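Local structure of methyltransferase domain-containing protein (Pyrococcus horikoshii, 1VE3) at residues A[92-97]-A[114-119]; A[123-128]-A[138-143]; A[175-180]-A[186-191]. The protein probably acts as a methyltransferase that draws its methyl group from bound S-adenosylmethionine, with an acceptor that remains unidentified. One frame throughout, in Å; residues are numbered along the deposited sequence.

How the contacts relate
Contact 1 encloses the adenine of the bound S-adenosylmethionine, while contact 2 packs the helix and strand behind it and contact 3 belongs to a separate small sheet. Contacts 1 and 2 share helix 118-131 and have centres about 9 Å apart; they join through a probable hydrogen bond from L97 N to E127 OE1 (2.8 Å) and through F116 CE1 against V124 CG2 (3.5 Å). Contact 3 sits farther out, its centre about 20 Å from that of contact 1, yet V114 CB meets F191 CD1 at 3.6 Å, and the F191 side chain comes within about 8 Å of a bound S-adenosylmethionine. Contacts 2 and 3 do not touch, their nearest atoms being about 9 Å apart.

Contact 1 of 3, residues A[92-97]-A[114-119]; sequences GDARKL and VHFEPL. With SAM (S-adenosylmethionine), chain C.
The F116 ring receives R95 CG at its edge, close to the ring plane, with F116 CE1 4.0 Å from that carbon, while A94 CB approaches F116 CZ obliquely. The same ring leans on the adenine of S-adenosylmethionine, and its CZ lies 3.6 Å from SAM C5. Next to it, one face of the H115 ring is covered by SAM C8, offset toward the rim, and H115 NE2 is held by a hydrogen bond to Y7 OH. The R95 guanidinium has the D93 carboxylate at its edge and in its plane.

Polar bonds then hold the adenine in place. SAM N6 donates to D93 OD1 at 2.8 Å, nearly straight at 169°, and the backbone A94 N donates to SAM N1, also at 2.8 Å. That carboxylate is itself firmly positioned. R95 grips it side-on, NE to OD1 at 3.1 Å and NH2 to OD2 at 2.6 Å; a bend at chi3 (-55°) brings the guanidinium edge round to D93. From above the carboxylate plane, R95 N also reaches D93 OD1 at 2.8 Å, closing an Asx turn within the type I turn D93 to K96. OD1 thus accepts from two protein donors as well as from the adenine, and R95, which also lines the pocket, positions the D93 that bonds the adenine.

An acidic residue reading the adenine amino group and a following backbone N-H reading N1, just beyond a strand of the central sheet, are the familiar adenine site of Rossmann-like, class I S-adenosylmethionine-dependent methyltransferases.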
loop_
_atom_site.group_PDB
_atom_site.type_symbol
_atom_site.label_atom_id
_atom_site.label_comp_id
_atom_site.label_asym_id
_atom_site.label_seq_id
_atom_site.Cartn_x
_atom_site.Cartn_y
_atom_site.Cartn_z
ATOM N N GLY A 92 18.734 -9.947 15.787
ATOM C CA GLY A 92 18.775 -11.266 16.390
ATOM C C GLY A 92 18.289 -12.387 15.489
ATOM O O GLY A 92 17.773 -12.149 14.395
ATOM N N ASP A 93 18.452 -13.620 15.963
ATOM C CA ASP A 93 18.054 -14.804 15.209
ATOM C C ASP A 93 16.791 -15.417 15.803
ATOM O O ASP A 93 16.778 -15.822 16.966
ATOM C CB ASP A 93 19.181 -15.831 15.241
ATOM C CG ASP A 93 18.949 -16.991 14.283
ATOM O OD1 ASP A 93 17.787 -17.255 13.905
ATOM O OD2 ASP A 93 19.939 -17.650 13.919
ATOM N N ALA A 94 15.739 -15.493 14.993
ATOM C CA ALA A 94 14.458 -16.038 15.426
ATOM C C ALA A 94 14.587 -17.477 15.894
ATOM O O ALA A 94 13.772 -17.944 16.690
ATOM C CB ALA A 94 13.436 -15.954 14.287
ATOM N N ARG A 95 15.605 -18.173 15.392
ATOM C CA ARG A 95 15.843 -19.569 15.748
ATOM C C ARG A 95 16.417 -19.711 17.159
ATOM O O ARG A 95 16.337 -20.782 17.758
ATOM C CB ARG A 95 16.786 -20.218 14.732
ATOM C CG ARG A 95 16.216 -20.287 13.317
ATOM C CD ARG A 95 17.274 -20.703 12.309
ATOM N NE ARG A 95 18.441 -19.831 12.372
ATOM C CZ ARG A 95 19.570 -20.014 11.692
ATOM N NH1 ARG A 95 19.714 -21.052 10.871
ATOM N NH2 ARG A 95 20.566 -19.152 11.843
ATOM N N LYS A 96 16.983 -18.630 17.688
ATOM C CA LYS A 96 17.553 -18.647 19.032
ATOM C C LYS A 96 17.602 -17.247 19.643
ATOM O O LYS A 96 18.607 -16.545 19.537
ATOM C CB LYS A 96 18.961 -19.246 19.015
ATOM C CG LYS A 96 19.558 -19.399 20.415
ATOM C CD LYS A 96 18.620 -20.212 21.313
ATOM C CE LYS A 96 19.051 -20.185 22.780
ATOM N NZ LYS A 96 18.989 -18.813 23.361
ATOM N N LEU A 97 16.508 -16.863 20.295
ATOM C CA LEU A 97 16.381 -15.554 20.923
ATOM C C LEU A 97 17.019 -15.534 22.301
ATOM O O LEU A 97 17.048 -16.550 22.995
ATOM C CB LEU A 97 14.905 -15.185 21.045
ATOM C CG LEU A 97 14.106 -15.237 19.743
ATOM C CD1 LEU A 97 12.617 -15.201 20.067
ATOM C CD2 LEU A 97 14.505 -14.073 18.840
ATOM N N VAL A 114 9.307 -18.353 4.128
ATOM C CA VAL A 114 10.111 -18.772 2.976
ATOM C C VAL A 114 11.579 -18.837 3.348
ATOM O O VAL A 114 12.369 -19.466 2.658
ATOM C CB VAL A 114 9.959 -17.825 1.734
ATOM C CG1 VAL A 114 8.530 -17.868 1.216
ATOM C CG2 VAL A 114 10.364 -16.390 2.084
ATOM N N HIS A 115 11.936 -18.193 4.456
ATOM C CA HIS A 115 13.318 -18.158 4.929
ATOM C C HIS A 115 13.713 -19.351 5.793
ATOM O O HIS A 115 14.884 -19.517 6.118
ATOM C CB HIS A 115 13.561 -16.886 5.748
ATOM C CG HIS A 115 13.765 -15.656 4.921
ATOM N ND1 HIS A 115 14.982 -15.331 4.362
ATOM C CD2 HIS A 115 12.906 -14.679 4.551
ATOM C CE1 HIS A 115 14.865 -14.204 3.682
ATOM N NE2 HIS A 115 13.615 -13.787 3.781
ATOM N N PHE A 116 12.752 -20.189 6.157
ATOM C CA PHE A 116 13.070 -21.305 7.030
ATOM C C PHE A 116 12.765 -22.698 6.481
ATOM O O PHE A 116 11.666 -22.963 5.991
ATOM C CB PHE A 116 12.327 -21.127 8.360
ATOM C CG PHE A 116 12.599 -19.809 9.047
ATOM C CD1 PHE A 116 13.542 -19.717 10.070
ATOM C CD2 PHE A 116 11.918 -18.659 8.662
ATOM C CE1 PHE A 116 13.800 -18.490 10.701
ATOM C CE2 PHE A 116 12.169 -17.433 9.284
ATOM C CZ PHE A 116 13.112 -17.349 10.306
ATOM N N GLU A 117 13.747 -23.589 6.560
ATOM C CA GLU A 117 13.513 -24.961 6.137
ATOM C C GLU A 117 12.845 -25.608 7.367
ATOM O O GLU A 117 12.815 -25.007 8.445
ATOM C CB GLU A 117 14.828 -25.656 5.772
ATOM C CG GLU A 117 15.781 -25.918 6.916
ATOM C CD GLU A 117 17.040 -26.640 6.455
ATOM O OE1 GLU A 117 16.931 -27.534 5.587
ATOM O OE2 GLU A 117 18.133 -26.330 6.963
ATOM N N PRO A 118 12.295 -26.824 7.223
ATOM C CA PRO A 118 11.631 -27.493 8.350
ATOM C C PRO A 118 12.318 -27.471 9.717
ATOM O O PRO A 118 11.713 -27.056 10.713
ATOM C CB PRO A 118 11.403 -28.908 7.822
ATOM C CG PRO A 118 11.108 -28.643 6.361
ATOM C CD PRO A 118 12.200 -27.639 5.997
ATOM N N LEU A 119 13.570 -27.898 9.791
ATOM C CA LEU A 119 14.229 -27.911 11.092
ATOM C C LEU A 119 14.455 -26.522 11.679
ATOM O O LEU A 119 14.581 -26.375 12.892
ATOM C CB LEU A 119 15.554 -28.685 11.030
ATOM C CG LEU A 119 16.694 -28.191 10.143
ATOM C CD1 LEU A 119 17.268 -26.883 10.685
ATOM C CD2 LEU A 119 17.776 -29.259 10.112
HETATM N N SAM C . 7.702 -9.270 9.110
HETATM C CA SAM C . 8.259 -8.519 7.948
HETATM C C SAM C . 7.142 -7.730 7.269
HETATM O O SAM C . 7.400 -6.596 6.844
HETATM O OXT SAM C . 6.022 -8.324 7.195
HETATM C CB SAM C . 8.820 -9.513 6.982
HETATM C CG SAM C . 9.857 -8.974 6.127
HETATM S SD SAM C . 10.557 -10.175 4.925
HETATM C CE SAM C . 9.281 -10.646 3.938
HETATM C "C5'" SAM C . 11.216 -11.509 5.937
HETATM C "C4'" SAM C . 12.363 -11.129 7.008
HETATM O "O4'" SAM C . 12.761 -12.340 7.739
HETATM C "C3'" SAM C . 13.671 -10.682 6.373
HETATM O "O3'" SAM C . 13.636 -9.240 6.829
HETATM C "C2'" SAM C . 14.831 -11.303 7.072
HETATM O "O2'" SAM C . 15.995 -10.619 7.419
HETATM C "C1'" SAM C . 14.060 -12.061 8.216
HETATM N N9 SAM C . 14.741 -13.292 8.638
HETATM C C8 SAM C . 15.212 -14.396 7.928
HETATM N N7 SAM C . 15.771 -15.311 8.682
HETATM C C5 SAM C . 15.677 -14.809 9.944
HETATM C C6 SAM C . 16.088 -15.288 11.264
HETATM N N6 SAM C . 16.709 -16.466 11.442
HETATM N N1 SAM C . 15.830 -14.492 12.401
HETATM C C2 SAM C . 15.198 -13.283 12.260
HETATM N N3 SAM C . 14.777 -12.746 11.081
HETATM C C4 SAM C . 15.041 -13.553 9.946
#

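Contact 2 of 3, residues A[123-128]-A[138-143]; sequences QVFKEV and FIMYFT
The last parallel strand of the central sheet and the helix that leads into it meet where F125 and V128, on helix 118-131, pack on F138 and M140 of strand 136-143. V128 CG1 sits over one face of the F138 ring, 3.8 Å from its centroid and 24° off the ring normal, a CH-pi contact displaced toward the rim near CD2. With chi1 at 172° that methyl stands anti to the valine's own backbone N, which turns it to the ring. At the edge of the F138 ring stands F125, CE1 to CE1 at 3.6 Å; the two ring planes are 72° apart.

Helix and strand run roughly antiparallel, their directions 149° apart, as expected in a beta-alpha-beta crossover: the chain leaves strand 104-110, climbs through helix 118-131 and returns as strand 136-143 alongside the first. V107 of strand 104-110 touches both V128 and F138, so the crossover closes on its own starting strand.

Farther along the strand, M140, present as selenomethionine, sets its SE at the edge of the F125 ring, 3.8 Å from CZ, a Met-aromatic contact made near the ring plane. L202 and A203 of helix 196-203 also touch F125, while the F138 ring stacks with that of F207. Replacing F138 by an alanine would probably leave V128 CG1 without the aromatic face it covers and open a gap between the helix and the strand, with F125 CE1 also losing its partner.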
loop_
_atom_site.group_PDB
_atom_site.type_symbol
_atom_site.label_atom_id
_atom_site.label_comp_id
_atom_site.label_asym_id
_atom_site.label_seq_id
_atom_site.Cartn_x
_atom_site.Cartn_y
_atom_site.Cartn_z
ATOM N N GLN A 123 12.708 -24.817 15.182
ATOM C CA GLN A 123 13.439 -24.101 16.230
ATOM C C GLN A 123 12.751 -22.779 16.566
ATOM O O GLN A 123 12.672 -22.393 17.727
ATOM C CB GLN A 123 14.882 -23.826 15.788
ATOM C CG GLN A 123 15.596 -25.042 15.211
ATOM C CD GLN A 123 16.881 -24.688 14.464
ATOM O OE1 GLN A 123 16.910 -23.757 13.657
ATOM N NE2 GLN A 123 17.943 -25.444 14.722
ATOM N N VAL A 124 12.263 -22.078 15.546
ATOM C CA VAL A 124 11.580 -20.810 15.771
ATOM C C VAL A 124 10.324 -21.008 16.621
ATOM O O VAL A 124 10.116 -20.295 17.603
ATOM C CB VAL A 124 11.176 -20.149 14.443
ATOM C CG1 VAL A 124 10.318 -18.922 14.707
ATOM C CG2 VAL A 124 12.421 -19.760 13.659
ATOM N N PHE A 125 9.490 -21.978 16.245
ATOM C CA PHE A 125 8.270 -22.245 17.001
ATOM C C PHE A 125 8.595 -22.583 18.449
ATOM O O PHE A 125 7.900 -22.142 19.366
ATOM C CB PHE A 125 7.472 -23.397 16.385
ATOM C CG PHE A 125 6.707 -23.029 15.137
ATOM C CD1 PHE A 125 6.645 -21.713 14.689
ATOM C CD2 PHE A 125 6.040 -24.012 14.412
ATOM C CE1 PHE A 125 5.931 -21.382 13.531
ATOM C CE2 PHE A 125 5.324 -23.698 13.258
ATOM C CZ PHE A 125 5.270 -22.376 12.816
ATOM N N LYS A 126 9.654 -23.366 18.653
ATOM C CA LYS A 126 10.062 -23.750 19.995
ATOM C C LYS A 126 10.440 -22.500 20.785
ATOM O O LYS A 126 10.007 -22.323 21.927
ATOM C CB LYS A 126 11.245 -24.720 19.937
ATOM C CG LYS A 126 11.495 -25.463 21.238
ATOM C CD LYS A 126 12.568 -26.528 21.070
ATOM C CE LYS A 126 12.178 -27.541 20.013
ATOM N NZ LYS A 126 13.234 -28.573 19.818
ATOM N N GLU A 127 11.235 -21.629 20.169
ATOM C CA GLU A 127 11.653 -20.385 20.813
ATOM C C GLU A 127 10.476 -19.453 21.093
ATOM O O GLU A 127 10.435 -18.795 22.136
ATOM C CB GLU A 127 12.685 -19.655 19.946
ATOM C CG GLU A 127 14.100 -20.128 20.173
ATOM C CD GLU A 127 14.563 -19.840 21.586
ATOM O OE1 GLU A 127 14.984 -18.696 21.850
ATOM O OE2 GLU A 127 14.489 -20.751 22.436
ATOM N N VAL A 128 9.521 -19.401 20.165
ATOM C CA VAL A 128 8.352 -18.547 20.329
ATOM C C VAL A 128 7.556 -18.989 21.551
ATOM O O VAL A 128 7.160 -18.169 22.379
ATOM C CB VAL A 128 7.426 -18.612 19.095
ATOM C CG1 VAL A 128 6.133 -17.862 19.378
ATOM C CG2 VAL A 128 8.143 -18.018 17.871
ATOM N N PHE A 138 0.516 -16.266 19.917
ATOM C CA PHE A 138 1.427 -16.317 18.779
ATOM C C PHE A 138 0.547 -16.074 17.561
ATOM O O PHE A 138 -0.367 -16.844 17.301
ATOM C CB PHE A 138 2.065 -17.707 18.663
ATOM C CG PHE A 138 2.967 -17.876 17.457
ATOM C CD1 PHE A 138 3.032 -19.097 16.794
ATOM C CD2 PHE A 138 3.768 -16.829 17.006
ATOM C CE1 PHE A 138 3.881 -19.275 15.693
ATOM C CE2 PHE A 138 4.618 -16.996 15.913
ATOM C CZ PHE A 138 4.675 -18.221 15.255
ATOM N N ILE A 139 0.814 -15.005 16.819
ATOM C CA ILE A 139 0.013 -14.695 15.640
ATOM C C ILE A 139 0.866 -14.645 14.378
ATOM O O ILE A 139 1.712 -13.757 14.234
ATOM C CB ILE A 139 -0.703 -13.336 15.810
ATOM C CG1 ILE A 139 -1.684 -13.417 16.981
ATOM C CG2 ILE A 139 -1.424 -12.955 14.520
ATOM C CD1 ILE A 139 -2.346 -12.097 17.319
HETATM N N MSE A 140 0.655 -15.588 13.462
HETATM C CA MSE A 140 1.434 -15.581 12.233
HETATM C C MSE A 140 0.591 -15.546 10.959
HETATM O O MSE A 140 -0.550 -16.006 10.917
HETATM C CB MSE A 140 2.442 -16.757 12.204
HETATM C CG MSE A 140 1.965 -18.113 11.692
HETATM SE SE MSE A 140 3.490 -19.346 11.320
HETATM C CE MSE A 140 3.657 -19.039 9.436
ATOM N N TYR A 141 1.164 -14.943 9.928
ATOM C CA TYR A 141 0.509 -14.831 8.640
ATOM C C TYR A 141 1.473 -15.418 7.634
ATOM O O TYR A 141 2.652 -15.057 7.607
ATOM C CB TYR A 141 0.232 -13.366 8.297
ATOM C CG TYR A 141 -0.238 -13.173 6.873
ATOM C CD1 TYR A 141 -1.550 -13.467 6.498
ATOM C CD2 TYR A 141 0.637 -12.715 5.894
ATOM C CE1 TYR A 141 -1.970 -13.307 5.177
ATOM C CE2 TYR A 141 0.229 -12.552 4.577
ATOM C CZ TYR A 141 -1.070 -12.848 4.222
ATOM O OH TYR A 141 -1.455 -12.698 2.906
ATOM N N PHE A 142 0.985 -16.344 6.822
ATOM C CA PHE A 142 1.841 -16.970 5.831
ATOM C C PHE A 142 1.041 -17.326 4.601
ATOM O O PHE A 142 -0.194 -17.333 4.617
ATOM C CB PHE A 142 2.509 -18.238 6.393
ATOM C CG PHE A 142 1.546 -19.358 6.696
ATOM C CD1 PHE A 142 0.741 -19.319 7.835
ATOM C CD2 PHE A 142 1.425 -20.438 5.830
ATOM C CE1 PHE A 142 -0.175 -20.341 8.103
ATOM C CE2 PHE A 142 0.515 -21.460 6.088
ATOM C CZ PHE A 142 -0.288 -21.412 7.226
ATOM N N THR A 143 1.760 -17.631 3.533
ATOM C CA THR A 143 1.128 -17.990 2.283
ATOM C C THR A 143 1.433 -19.448 1.980
ATOM O O THR A 143 2.573 -19.890 2.114
ATOM C CB THR A 143 1.647 -17.088 1.141
ATOM O OG1 THR A 143 1.303 -15.730 1.437
ATOM C CG2 THR A 143 1.033 -17.483 -0.198
#

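Contact 3 of 3, residues A[175-180]-A[186-191]; sequences TVVIEF and SFRVRF
V176 and F191 exchange two backbone hydrogen bonds, F191 N to V176 O at 2.8 Å and V176 N to F191 O at 3.0 Å. Two residues along, I178 N donates to V189 O at 2.9 Å, and V189 N returns a longer bond to I178 O. The pairing ends with F180 N to F187 O, 3.1 Å and almost straight at 173°. V177 with R190 and E179 with R188 are the non-hydrogen-bonded pairs. At the far end, S186 OG makes a weak bond to E179 OE1. T175 OG1 is hydrogen-bonded to E173 OE1; a water lies 3.0 Å from T175 OG1 and accepts from R190 NE, though at a doubtfully short distance.

The backbone bonds make an antiparallel beta hairpin whose tip, residues 181-185, is not modelled. It forms two strands of a three-stranded antiparallel sheet completed by 166-170, an addition to the central Rossmann-like fold.

The two faces differ in character. On one, V177 CG2 lies over the face of the R190 guanidinium, while V177 CG1 packs on R188 CB, and E179 CB lies 4.0 Å from R188 CG. The other is apolar: I178 CD1 touches F191 CE2 at 3.8 Å, and V189 CG1 covers a face of the same ring. Beyond them F187, its ring swung between backbone N and carbonyl carbon (chi1 67°), lies nearly parallel to F180 but slid aside, F180 CB to F187 CE1 being 3.5 Å. Against this face comes the N-terminal region, where Y6 meets F191 edge-to-face and F3 touches V189 and F187.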
loop_
_atom_site.group_PDB
_atom_site.type_symbol
_atom_site.label_atom_id
_atom_site.label_comp_id
_atom_site.label_asym_id
_atom_site.label_seq_id
_atom_site.Cartn_x
_atom_site.Cartn_y
_atom_site.Cartn_z
ATOM N N THR A 175 11.548 -26.797 -1.944
ATOM C CA THR A 175 12.060 -25.473 -2.286
ATOM C C THR A 175 11.705 -25.156 -3.726
ATOM O O THR A 175 11.271 -26.031 -4.474
ATOM C CB THR A 175 13.599 -25.383 -2.157
ATOM O OG1 THR A 175 14.209 -26.204 -3.160
ATOM C CG2 THR A 175 14.063 -25.839 -0.772
ATOM N N VAL A 176 11.902 -23.904 -4.118
ATOM C CA VAL A 176 11.597 -23.494 -5.480
ATOM C C VAL A 176 12.433 -22.287 -5.882
ATOM O O VAL A 176 12.709 -21.401 -5.067
ATOM C CB VAL A 176 10.098 -23.135 -5.636
ATOM C CG1 VAL A 176 9.767 -21.914 -4.803
ATOM C CG2 VAL A 176 9.771 -22.881 -7.096
ATOM N N VAL A 177 12.838 -22.272 -7.147
ATOM C CA VAL A 177 13.624 -21.185 -7.700
ATOM C C VAL A 177 12.731 -20.373 -8.624
ATOM O O VAL A 177 12.134 -20.917 -9.552
ATOM C CB VAL A 177 14.815 -21.711 -8.529
ATOM C CG1 VAL A 177 15.611 -20.545 -9.087
ATOM C CG2 VAL A 177 15.699 -22.594 -7.672
ATOM N N ILE A 178 12.622 -19.078 -8.351
ATOM C CA ILE A 178 11.822 -18.190 -9.182
ATOM C C ILE A 178 12.754 -17.160 -9.806
ATOM O O ILE A 178 13.501 -16.481 -9.104
ATOM C CB ILE A 178 10.741 -17.444 -8.366
ATOM C CG1 ILE A 178 9.700 -18.435 -7.848
ATOM C CG2 ILE A 178 10.067 -16.383 -9.238
ATOM C CD1 ILE A 178 8.614 -17.790 -7.016
ATOM N N GLU A 179 12.723 -17.067 -11.130
ATOM C CA GLU A 179 13.563 -16.118 -11.847
ATOM C C GLU A 179 12.731 -14.907 -12.248
ATOM O O GLU A 179 11.608 -15.052 -12.732
ATOM C CB GLU A 179 14.151 -16.777 -13.095
ATOM C CG GLU A 179 15.001 -15.852 -13.945
ATOM C CD GLU A 179 15.423 -16.494 -15.254
ATOM O OE1 GLU A 179 16.094 -15.813 -16.053
ATOM O OE2 GLU A 179 15.084 -17.675 -15.482
ATOM N N PHE A 180 13.282 -13.717 -12.039
ATOM C CA PHE A 180 12.582 -12.483 -12.386
ATOM C C PHE A 180 13.164 -11.837 -13.638
ATOM O O PHE A 180 14.381 -11.805 -13.818
ATOM C CB PHE A 180 12.641 -11.487 -11.221
ATOM C CG PHE A 180 11.887 -11.938 -10.002
ATOM C CD1 PHE A 180 12.426 -12.889 -9.143
ATOM C CD2 PHE A 180 10.626 -11.427 -9.724
ATOM C CE1 PHE A 180 11.721 -13.326 -8.029
ATOM C CE2 PHE A 180 9.910 -11.859 -8.610
ATOM C CZ PHE A 180 10.462 -12.810 -7.762
ATOM N N SER A 186 19.121 -10.432 -15.099
ATOM C CA SER A 186 18.051 -10.787 -14.168
ATOM C C SER A 186 18.635 -11.380 -12.891
ATOM O O SER A 186 19.817 -11.202 -12.603
ATOM C CB SER A 186 17.113 -11.803 -14.816
ATOM O OG SER A 186 17.819 -12.998 -15.117
ATOM N N PHE A 187 17.798 -12.075 -12.123
ATOM C CA PHE A 187 18.245 -12.697 -10.881
ATOM C C PHE A 187 17.307 -13.804 -10.430
ATOM O O PHE A 187 16.132 -13.824 -10.794
ATOM C CB PHE A 187 18.374 -11.656 -9.766
ATOM C CG PHE A 187 17.065 -11.060 -9.321
ATOM C CD1 PHE A 187 16.369 -10.177 -10.142
ATOM C CD2 PHE A 187 16.543 -11.358 -8.063
ATOM C CE1 PHE A 187 15.177 -9.596 -9.720
ATOM C CE2 PHE A 187 15.352 -10.783 -7.630
ATOM C CZ PHE A 187 14.666 -9.898 -8.460
ATOM N N ARG A 188 17.842 -14.725 -9.635
ATOM C CA ARG A 188 17.069 -15.855 -9.131
ATOM C C ARG A 188 17.026 -15.892 -7.611
ATOM O O ARG A 188 17.957 -15.455 -6.937
ATOM C CB ARG A 188 17.663 -17.170 -9.644
ATOM C CG ARG A 188 17.552 -17.356 -11.141
ATOM C CD ARG A 188 18.312 -18.586 -11.623
ATOM N NE ARG A 188 19.738 -18.520 -11.302
ATOM C CZ ARG A 188 20.285 -18.972 -10.173
ATOM N NH1 ARG A 188 19.533 -19.543 -9.241
ATOM N NH2 ARG A 188 21.591 -18.843 -9.973
ATOM N N VAL A 189 15.933 -16.427 -7.079
ATOM C CA VAL A 189 15.764 -16.548 -5.640
ATOM C C VAL A 189 15.201 -17.928 -5.332
ATOM O O VAL A 189 14.328 -18.416 -6.049
ATOM C CB VAL A 189 14.771 -15.495 -5.088
ATOM C CG1 VAL A 189 14.760 -15.537 -3.567
ATOM C CG2 VAL A 189 15.146 -14.108 -5.583
ATOM N N ARG A 190 15.716 -18.562 -4.285
ATOM C CA ARG A 190 15.217 -19.868 -3.869
ATOM C C ARG A 190 14.424 -19.674 -2.577
ATOM O O ARG A 190 14.923 -19.105 -1.612
ATOM C CB ARG A 190 16.371 -20.856 -3.645
ATOM C CG ARG A 190 15.925 -22.164 -2.994
ATOM C CD ARG A 190 17.007 -23.241 -3.005
ATOM N NE ARG A 190 17.111 -23.889 -4.307
ATOM C CZ ARG A 190 18.035 -23.612 -5.219
ATOM N NH1 ARG A 190 18.029 -24.263 -6.376
ATOM N NH2 ARG A 190 18.973 -22.700 -4.970
ATOM N N PHE A 191 13.179 -20.132 -2.574
ATOM C CA PHE A 191 12.308 -20.007 -1.408
ATOM C C PHE A 191 12.009 -21.375 -0.820
ATOM O O PHE A 191 11.917 -22.353 -1.559
ATOM C CB PHE A 191 10.951 -19.407 -1.801
ATOM C CG PHE A 191 11.011 -18.008 -2.330
ATOM C CD1 PHE A 191 11.199 -16.931 -1.474
ATOM C CD2 PHE A 191 10.839 -17.763 -3.689
ATOM C CE1 PHE A 191 11.211 -15.623 -1.965
ATOM C CE2 PHE A 191 10.851 -16.460 -4.191
ATOM C CZ PHE A 191 11.037 -15.389 -3.328
HETATM O O HOH W 1 15.611 -25.375 -5.632
#